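Local coordinates for Xaa-Pro Dipeptidase (Alteromonas macleodii, PDB 2QS8), which probably cleaves carboxy-terminal residues from dipeptides or other peptides as a metal-dependent carboxypeptidase of the amidohydrolase superfamily, at residues E177-V182 with V221-K226. Residues are numbered along the deposited sequence; the frame is centred on the assembly and turned at random.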
loop_
_atom_site.group_PDB
_atom_site.type_symbol
_atom_site.label_atom_id
_atom_site.label_comp_id
_atom_site.label_asym_id
_atom_site.label_seq_id
_atom_site.Cartn_x
_atom_site.Cartn_y
_atom_site.Cartn_z
ATOM N N GLU A 177 4.199 -5.037 2.890
ATOM C CA GLU A 177 5.153 -5.408 1.852
ATOM C C GLU A 177 6.079 -6.482 2.429
ATOM O O GLU A 177 6.565 -7.331 1.697
ATOM C CB GLU A 177 5.971 -4.200 1.364
ATOM C CG GLU A 177 5.148 -3.120 0.697
ATOM C CD GLU A 177 5.963 -2.190 -0.202
ATOM O OE1 GLU A 177 7.195 -2.045 0.003
ATOM O OE2 GLU A 177 5.358 -1.587 -1.117
ATOM N N VAL A 178 6.312 -6.446 3.743
ATOM C CA VAL A 178 7.153 -7.456 4.377
ATOM C C VAL A 178 6.532 -8.841 4.175
ATOM O O VAL A 178 7.231 -9.777 3.788
ATOM C CB VAL A 178 7.334 -7.209 5.894
ATOM C CG1 VAL A 178 7.768 -8.508 6.611
ATOM C CG2 VAL A 178 8.396 -6.164 6.113
ATOM N N TYR A 179 5.224 -8.962 4.428
ATOM C CA TYR A 179 4.537 -10.239 4.267
ATOM C C TYR A 179 4.603 -10.729 2.816
ATOM O O TYR A 179 4.793 -11.917 2.564
ATOM C CB TYR A 179 3.068 -10.137 4.714
ATOM C CG TYR A 179 2.822 -10.545 6.154
ATOM C CD1 TYR A 179 3.068 -9.659 7.205
ATOM C CD2 TYR A 179 2.337 -11.823 6.465
ATOM C CE1 TYR A 179 2.832 -10.031 8.528
ATOM C CE2 TYR A 179 2.097 -12.207 7.789
ATOM C CZ TYR A 179 2.347 -11.309 8.810
ATOM O OH TYR A 179 2.113 -11.696 10.105
ATOM N N ALA A 180 4.440 -9.813 1.869
ATOM C CA ALA A 180 4.502 -10.173 0.467
ATOM C C ALA A 180 5.869 -10.772 0.191
ATOM O O ALA A 180 5.975 -11.805 -0.465
ATOM C CB ALA A 180 4.279 -8.946 -0.416
ATOM N N ALA A 181 6.912 -10.129 0.708
ATOM C CA ALA A 181 8.287 -10.590 0.513
ATOM C C ALA A 181 8.583 -11.940 1.188
ATOM O O ALA A 181 9.285 -12.781 0.620
ATOM C CB ALA A 181 9.272 -9.528 1.008
ATOM N N VAL A 182 8.075 -12.140 2.398
ATOM C CA VAL A 182 8.296 -13.395 3.097
ATOM C C VAL A 182 7.553 -14.508 2.354
ATOM O O VAL A 182 8.105 -15.565 2.100
ATOM C CB VAL A 182 7.801 -13.325 4.559
ATOM C CG1 VAL A 182 7.798 -14.707 5.191
ATOM C CG2 VAL A 182 8.697 -12.395 5.352
ATOM N N VAL A 221 8.198 -9.585 9.976
ATOM C CA VAL A 221 9.035 -10.639 9.416
ATOM C C VAL A 221 8.864 -11.910 10.244
ATOM O O VAL A 221 8.636 -12.992 9.703
ATOM C CB VAL A 221 10.546 -10.254 9.436
ATOM C CG1 VAL A 221 11.394 -11.437 9.014
ATOM C CG2 VAL A 221 10.806 -9.068 8.529
ATOM N N VAL A 222 8.970 -11.768 11.558
ATOM C CA VAL A 222 8.835 -12.906 12.457
ATOM C C VAL A 222 7.435 -13.513 12.403
ATOM O O VAL A 222 7.283 -14.715 12.197
ATOM C CB VAL A 222 9.157 -12.502 13.916
ATOM C CG1 VAL A 222 8.896 -13.672 14.853
ATOM C CG2 VAL A 222 10.616 -12.050 14.024
ATOM N N SER A 223 6.409 -12.689 12.569
ATOM C CA SER A 223 5.053 -13.227 12.554
ATOM C C SER A 223 4.720 -13.884 11.220
ATOM O O SER A 223 4.036 -14.900 11.187
ATOM C CB SER A 223 4.028 -12.138 12.883
ATOM O OG SER A 223 3.978 -11.145 11.875
ATOM N N ALA A 224 5.217 -13.313 10.121
ATOM C CA ALA A 224 4.960 -13.877 8.801
ATOM C C ALA A 224 5.704 -15.200 8.646
ATOM O O ALA A 224 5.119 -16.190 8.228
ATOM C CB ALA A 224 5.387 -12.908 7.719
ATOM N N ALA A 225 6.986 -15.214 8.993
ATOM C CA ALA A 225 7.800 -16.433 8.892
ATOM C C ALA A 225 7.265 -17.553 9.786
ATOM O O ALA A 225 7.314 -18.725 9.414
ATOM C CB ALA A 225 9.241 -16.136 9.261
ATOM N N LYS A 226 6.760 -17.189 10.961
ATOM C CA LYS A 226 6.218 -18.173 11.886
ATOM C C LYS A 226 5.028 -18.902 11.243
ATOM O O LYS A 226 4.911 -20.122 11.339
ATOM C CB LYS A 226 5.788 -17.490 13.185
ATOM C CG LYS A 226 5.284 -18.452 14.247
ATOM C CD LYS A 226 4.772 -17.721 15.487
ATOM C CE LYS A 226 4.164 -18.698 16.492
ATOM N NZ LYS A 226 3.725 -18.035 17.761
#
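Two outer helices of the amidohydrolase TIM barrel, 175-188 and 215-227, pack side by side here, running in broadly the same direction as expected for successive helices of a beta-alpha barrel. Strand 192-196 lies between them in sequence. The axes of 177-182 and 221-226 cross at -38°, with a closest approach of 9.2 Å. Ala224 is the small residue facing the partner helix. Its CB sits under the Tyr179 ring, toward the CD2/CE2 side, 3.4 Å from the centroid and 15° off the ring normal, a CH-pi contact over the face. The ring gets there by leaning across: the CB of Tyr179 does not point at helix 215-227, but chi1 of -94°, away from a staggered value, swings the ring over Ala224 and brings its hydroxyl to Ser223. Val182 closes in on Ala224 CB from a direction roughly away from the ring, with CG1 at 3.9 Å. Val178 CG1, anti to its backbone N, meets Val221 CG2 at 3.6 Å, the two side chains crossing nearly at right angles. Val221 and Ala225 also touch Val232 of barrel strand 231-236, while Tyr179 packs on Thr214 of a second subunit. An alanine in place of Tyr179 removes both the ring over Ala224 and the hydroxyl at Ser223, and would probably loosen this side of the helix pair. Ser223 OG, which also makes weak hydrogen bonds to the carbonyls of Asp219 and Ala220, lies 2.6 Å from Tyr179 OH in a hydrogen bond.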